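Local coordinates for rieske iron-sulfur protein soxF (Sulfolobus acidocaldarius, PDB 1JM1) that carries a Rieske-type [2Fe-2S] cluster and probably passes electrons in the archaeal respiratory chain, as a component of a quinol oxidase, at residues Gln55-Tyr68 and Leu133-Pro147. Numbering follows the deposited sequence.
Sequences QQITEIPNPYYGKY and LKDGGVVVSGPAPRP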
loop_
_atom_site.group_PDB
_atom_site.type_symbol
_atom_site.label_atom_id
_atom_site.label_comp_id
_atom_site.label_asym_id
_atom_site.label_seq_id
_atom_site.Cartn_x
_atom_site.Cartn_y
_atom_site.Cartn_z
ATOM N N GLN A 55 10.487 -7.746 -12.388
ATOM C CA GLN A 55 9.379 -8.316 -13.134
ATOM C C GLN A 55 8.368 -7.251 -13.523
ATOM O O GLN A 55 8.082 -6.350 -12.741
ATOM C CB GLN A 55 8.662 -9.399 -12.363
ATOM C CG GLN A 55 9.499 -10.563 -11.947
ATOM C CD GLN A 55 8.732 -11.623 -11.185
ATOM O OE1 GLN A 55 9.185 -12.119 -10.145
ATOM N NE2 GLN A 55 7.541 -11.987 -11.621
ATOM N N GLN A 56 7.825 -7.390 -14.730
ATOM C CA GLN A 56 6.842 -6.406 -15.205
ATOM C C GLN A 56 5.502 -6.694 -14.632
ATOM O O GLN A 56 4.602 -7.223 -15.334
ATOM C CB GLN A 56 6.848 -6.489 -16.754
ATOM C CG GLN A 56 6.163 -5.287 -17.417
ATOM C CD GLN A 56 5.943 -5.281 -18.914
ATOM O OE1 GLN A 56 6.073 -4.231 -19.566
ATOM N NE2 GLN A 56 5.683 -6.441 -19.523
ATOM N N ILE A 57 5.233 -6.378 -13.445
ATOM C CA ILE A 57 3.962 -6.602 -12.744
ATOM C C ILE A 57 3.077 -5.398 -12.976
ATOM O O ILE A 57 3.378 -4.294 -12.471
ATOM C CB ILE A 57 4.201 -6.901 -11.252
ATOM C CG1 ILE A 57 5.074 -8.185 -11.060
ATOM C CG2 ILE A 57 2.878 -7.045 -10.535
ATOM C CD1 ILE A 57 5.762 -8.116 -9.704
ATOM N N THR A 58 1.995 -5.589 -13.705
ATOM C CA THR A 58 1.122 -4.498 -14.113
ATOM C C THR A 58 -0.300 -4.656 -13.599
ATOM O O THR A 58 -1.097 -3.730 -13.774
ATOM C CB THR A 58 1.087 -4.279 -15.620
ATOM O OG1 THR A 58 0.598 -5.442 -16.250
ATOM C CG2 THR A 58 2.491 -3.989 -16.185
ATOM N N GLU A 59 -0.654 -5.758 -12.967
ATOM C CA GLU A 59 -2.020 -5.971 -12.477
ATOM C C GLU A 59 -1.927 -7.051 -11.389
ATOM O O GLU A 59 -1.233 -8.044 -11.580
ATOM C CB GLU A 59 -2.897 -6.402 -13.639
ATOM C CG GLU A 59 -4.364 -6.559 -13.281
ATOM C CD GLU A 59 -5.209 -6.855 -14.522
ATOM O OE1 GLU A 59 -4.707 -7.251 -15.591
ATOM O OE2 GLU A 59 -6.434 -6.644 -14.451
ATOM N N ILE A 60 -2.641 -6.815 -10.301
ATOM C CA ILE A 60 -2.665 -7.751 -9.168
ATOM C C ILE A 60 -4.152 -7.950 -8.821
ATOM O O ILE A 60 -5.007 -7.098 -9.089
ATOM C CB ILE A 60 -1.839 -7.307 -8.007
ATOM C CG1 ILE A 60 -2.401 -6.064 -7.320
ATOM C CG2 ILE A 60 -0.388 -7.074 -8.398
ATOM C CD1 ILE A 60 -1.585 -5.482 -6.202
ATOM N N PRO A 61 -4.496 -9.062 -8.139
ATOM C CA PRO A 61 -5.904 -9.280 -7.817
ATOM C C PRO A 61 -6.351 -8.412 -6.673
ATOM O O PRO A 61 -5.568 -8.025 -5.820
ATOM C CB PRO A 61 -5.940 -10.781 -7.413
ATOM C CG PRO A 61 -4.625 -11.381 -7.808
ATOM C CD PRO A 61 -3.651 -10.204 -7.789
ATOM N N ASN A 62 -7.687 -8.165 -6.615
ATOM C CA ASN A 62 -8.286 -7.630 -5.436
ATOM C C ASN A 62 -8.837 -8.772 -4.611
ATOM O O ASN A 62 -9.941 -9.276 -4.914
ATOM C CB ASN A 62 -9.430 -6.646 -5.728
ATOM C CG ASN A 62 -10.101 -6.215 -4.460
ATOM O OD1 ASN A 62 -9.517 -6.352 -3.357
ATOM N ND2 ASN A 62 -11.297 -5.693 -4.538
ATOM N N PRO A 63 -8.158 -9.225 -3.546
ATOM C CA PRO A 63 -8.661 -10.386 -2.785
ATOM C C PRO A 63 -9.934 -10.109 -2.017
ATOM O O PRO A 63 -10.568 -11.051 -1.534
ATOM C CB PRO A 63 -7.496 -10.706 -1.834
ATOM C CG PRO A 63 -6.836 -9.416 -1.644
ATOM C CD PRO A 63 -6.898 -8.681 -2.978
ATOM N N TYR A 64 -10.320 -8.844 -1.875
ATOM C CA TYR A 64 -11.529 -8.445 -1.161
ATOM C C TYR A 64 -12.753 -8.310 -2.088
ATOM O O TYR A 64 -13.799 -7.886 -1.595
ATOM C CB TYR A 64 -11.283 -7.180 -0.381
ATOM C CG TYR A 64 -10.392 -7.304 0.802
ATOM C CD1 TYR A 64 -9.054 -6.915 0.771
ATOM C CD2 TYR A 64 -10.886 -7.754 2.011
ATOM C CE1 TYR A 64 -8.263 -7.003 1.907
ATOM C CE2 TYR A 64 -10.122 -7.793 3.155
ATOM C CZ TYR A 64 -8.794 -7.412 3.106
ATOM O OH TYR A 64 -8.092 -7.427 4.279
ATOM N N TYR A 65 -12.655 -8.721 -3.352
ATOM C CA TYR A 65 -13.844 -8.638 -4.233
ATOM C C TYR A 65 -15.027 -9.313 -3.566
ATOM O O TYR A 65 -14.932 -10.447 -3.079
ATOM C CB TYR A 65 -13.500 -9.329 -5.549
ATOM C CG TYR A 65 -14.705 -9.406 -6.480
ATOM C CD1 TYR A 65 -15.057 -8.369 -7.263
ATOM C CD2 TYR A 65 -15.540 -10.501 -6.537
ATOM C CE1 TYR A 65 -16.152 -8.419 -8.126
ATOM C CE2 TYR A 65 -16.611 -10.574 -7.411
ATOM C CZ TYR A 65 -16.882 -9.515 -8.207
ATOM O OH TYR A 65 -17.980 -9.624 -9.077
ATOM N N GLY A 66 -16.154 -8.615 -3.555
ATOM C CA GLY A 66 -17.381 -9.117 -2.995
ATOM C C GLY A 66 -17.460 -9.135 -1.487
ATOM O O GLY A 66 -18.463 -9.541 -0.917
ATOM N N LYS A 67 -16.402 -8.670 -0.769
ATOM C CA LYS A 67 -16.429 -8.653 0.679
ATOM C C LYS A 67 -17.025 -7.396 1.253
ATOM O O LYS A 67 -17.359 -7.348 2.444
ATOM C CB LYS A 67 -15.031 -8.886 1.248
ATOM C CG LYS A 67 -14.418 -10.250 0.835
ATOM C CD LYS A 67 -15.219 -11.438 1.397
ATOM C CE LYS A 67 -14.220 -12.579 1.661
ATOM N N TYR A 68 -17.106 -6.335 0.449
ATOM C CA TYR A 68 -17.642 -5.056 0.837
ATOM C C TYR A 68 -18.609 -4.584 -0.244
ATOM O O TYR A 68 -18.583 -5.090 -1.369
ATOM C CB TYR A 68 -16.521 -3.986 1.015
ATOM C CG TYR A 68 -15.523 -4.484 2.079
ATOM C CD1 TYR A 68 -14.272 -4.921 1.720
ATOM C CD2 TYR A 68 -15.889 -4.577 3.384
ATOM C CE1 TYR A 68 -13.374 -5.416 2.662
ATOM C CE2 TYR A 68 -15.042 -5.099 4.346
ATOM C CZ TYR A 68 -13.793 -5.530 3.974
ATOM O OH TYR A 68 -12.913 -6.067 4.866
ATOM N N LEU A 133 2.708 -8.972 -1.869
ATOM C CA LEU A 133 2.201 -7.771 -2.540
ATOM C C LEU A 133 1.842 -8.027 -3.995
ATOM O O LEU A 133 0.843 -7.493 -4.488
ATOM C CB LEU A 133 3.220 -6.643 -2.441
ATOM C CG LEU A 133 3.664 -6.265 -1.023
ATOM C CD1 LEU A 133 4.550 -5.013 -1.099
ATOM C CD2 LEU A 133 2.483 -6.024 -0.082
ATOM N N LYS A 134 2.645 -8.827 -4.723
ATOM C CA LYS A 134 2.347 -9.029 -6.129
ATOM C C LYS A 134 1.138 -9.983 -6.297
ATOM O O LYS A 134 0.625 -10.080 -7.401
ATOM C CB LYS A 134 3.648 -9.281 -6.814
ATOM C CG LYS A 134 4.229 -10.584 -6.795
ATOM C CD LYS A 134 5.486 -10.632 -7.734
ATOM C CE LYS A 134 6.438 -11.796 -7.424
ATOM N NZ LYS A 134 5.703 -13.087 -7.689
ATOM N N ASP A 135 0.669 -10.617 -5.236
ATOM C CA ASP A 135 -0.530 -11.420 -5.226
ATOM C C ASP A 135 -1.673 -10.695 -4.527
ATOM O O ASP A 135 -2.641 -11.307 -4.079
ATOM C CB ASP A 135 -0.255 -12.801 -4.644
ATOM C CG ASP A 135 0.733 -13.586 -5.470
ATOM O OD1 ASP A 135 1.652 -14.181 -4.890
ATOM O OD2 ASP A 135 0.593 -13.616 -6.727
ATOM N N GLY A 136 -1.631 -9.351 -4.482
ATOM C CA GLY A 136 -2.730 -8.584 -3.947
ATOM C C GLY A 136 -2.728 -8.407 -2.461
ATOM O O GLY A 136 -3.726 -8.002 -1.881
ATOM N N GLY A 137 -1.573 -8.664 -1.804
ATOM C CA GLY A 137 -1.447 -8.488 -0.364
ATOM C C GLY A 137 -1.900 -9.650 0.474
ATOM O O GLY A 137 -1.999 -9.530 1.680
ATOM N N VAL A 138 -2.196 -10.805 -0.172
ATOM C CA VAL A 138 -2.673 -11.975 0.554
ATOM C C VAL A 138 -1.594 -12.470 1.526
ATOM O O VAL A 138 -0.406 -12.306 1.329
ATOM C CB VAL A 138 -3.128 -13.067 -0.401
ATOM C CG1 VAL A 138 -4.308 -12.607 -1.245
ATOM C CG2 VAL A 138 -2.031 -13.584 -1.268
ATOM N N VAL A 139 -2.094 -13.105 2.591
ATOM C CA VAL A 139 -1.209 -13.604 3.653
ATOM C C VAL A 139 -0.646 -14.945 3.255
ATOM O O VAL A 139 -1.426 -15.889 2.993
ATOM C CB VAL A 139 -1.989 -13.684 4.991
ATOM C CG1 VAL A 139 -1.047 -14.232 6.097
ATOM C CG2 VAL A 139 -2.561 -12.328 5.340
ATOM N N VAL A 140 0.660 -15.089 3.229
ATOM C CA VAL A 140 1.350 -16.325 2.888
ATOM C C VAL A 140 2.047 -16.944 4.076
ATOM O O VAL A 140 2.557 -18.061 3.942
ATOM C CB VAL A 140 2.263 -16.150 1.663
ATOM C CG1 VAL A 140 1.439 -15.844 0.379
ATOM C CG2 VAL A 140 3.319 -15.091 1.858
ATOM N N SER A 141 2.132 -16.282 5.201
ATOM C CA SER A 141 2.689 -16.844 6.428
ATOM C C SER A 141 2.233 -16.008 7.572
ATOM O O SER A 141 1.924 -14.832 7.416
ATOM C CB SER A 141 4.258 -16.791 6.332
ATOM O OG SER A 141 4.819 -17.572 7.390
ATOM N N GLY A 142 2.214 -16.600 8.797
ATOM C CA GLY A 142 1.951 -15.839 9.993
ATOM C C GLY A 142 0.489 -15.637 10.238
ATOM O O GLY A 142 -0.371 -16.178 9.549
ATOM N N PRO A 143 0.177 -14.876 11.281
ATOM C CA PRO A 143 -1.169 -14.882 11.848
ATOM C C PRO A 143 -2.163 -13.884 11.293
ATOM O O PRO A 143 -3.351 -13.929 11.670
ATOM C CB PRO A 143 -0.902 -14.619 13.370
ATOM C CG PRO A 143 0.300 -13.735 13.349
ATOM C CD PRO A 143 1.151 -14.299 12.240
ATOM N N ALA A 144 -1.800 -12.972 10.414
ATOM C CA ALA A 144 -2.719 -11.962 9.939
ATOM C C ALA A 144 -3.931 -12.640 9.339
ATOM O O ALA A 144 -3.800 -13.601 8.558
ATOM C CB ALA A 144 -2.072 -11.058 8.893
ATOM N N PRO A 145 -5.127 -12.171 9.659
ATOM C CA PRO A 145 -6.332 -12.916 9.257
ATOM C C PRO A 145 -6.918 -12.515 7.933
ATOM O O PRO A 145 -7.922 -13.115 7.519
ATOM C CB PRO A 145 -7.306 -12.584 10.419
ATOM C CG PRO A 145 -6.939 -11.163 10.752
ATOM C CD PRO A 145 -5.437 -11.167 10.707
ATOM N N ARG A 146 -6.345 -11.546 7.242
ATOM C CA ARG A 146 -6.884 -11.042 5.994
ATOM C C ARG A 146 -5.774 -10.309 5.261
ATOM O O ARG A 146 -4.746 -9.960 5.864
ATOM C CB ARG A 146 -8.071 -10.129 6.245
ATOM C CG ARG A 146 -7.744 -8.880 7.057
ATOM C CD ARG A 146 -8.998 -8.154 7.442
ATOM N NE ARG A 146 -8.783 -6.900 8.204
ATOM C CZ ARG A 146 -8.739 -5.710 7.703
ATOM N NH1 ARG A 146 -8.773 -5.480 6.408
ATOM N NH2 ARG A 146 -8.629 -4.661 8.542
ATOM N N PRO A 147 -5.960 -10.051 3.972
ATOM C CA PRO A 147 -4.901 -9.417 3.164
ATOM C C PRO A 147 -4.623 -7.977 3.588
ATOM O O PRO A 147 -5.480 -7.233 4.090
ATOM C CB PRO A 147 -5.448 -9.476 1.743
ATOM C CG PRO A 147 -6.399 -10.646 1.752
ATOM C CD PRO A 147 -7.066 -10.532 3.105
HETATM O O HOH W 1 5.437 -13.182 -10.625
HETATM O O HOH W 2 7.935 -14.311 -8.452
#
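Tyr64 reaches Arg146 and Pro147 with its hydroxyl, which is gripped twice: OH donates to Pro147 O at 2.6 Å, in the carbonyl plane and on a lone pair, and accepts from Arg146 NH1 (3.0 Å, 153° at the hydrogen). The ring stands 71° to the guanidinium plane, and NH1 is shared with Pro170 O. A phenylalanine in place of Tyr64 would probably leave Pro147 O without this donor and the guanidinium less firmly placed. On the backbone side, Tyr64 N donates to Asn62 OD1 in an Asx turn.

Apolar packing continues along the chain, where the Pro63 ring lies alongside that of Pro147, the two pointing in opposite directions, with Pro63 CG 3.6 Å from Pro147 CG, and Pro63 CB meets Val138 CG1. Residues 133-147 belong to the Rieske [2Fe-2S] domain and run from the end of strand 130-132 through Gly136 and Gly137 to the proline-rich loop 143-147, whose Pro143 packs on Ser129 of the cluster pocket. The backbones run nearest each other at Pro61 and Gly136, where Gly136 CA lies 3.4 Å from Pro61 O; a CB there would clash with that oxygen. With its CG1 between backbone N and carbonyl carbon (chi1 68°), Ile60 sends CD1 to Leu133 O, while CG2 approaches Lys134 O.

In one of two Lys134 conformers, and so less certainly, two waters link its NZ to the Gln55 amide, one accepting from NE2 (2.6 Å), the other donating to OE1 (3.0 Å).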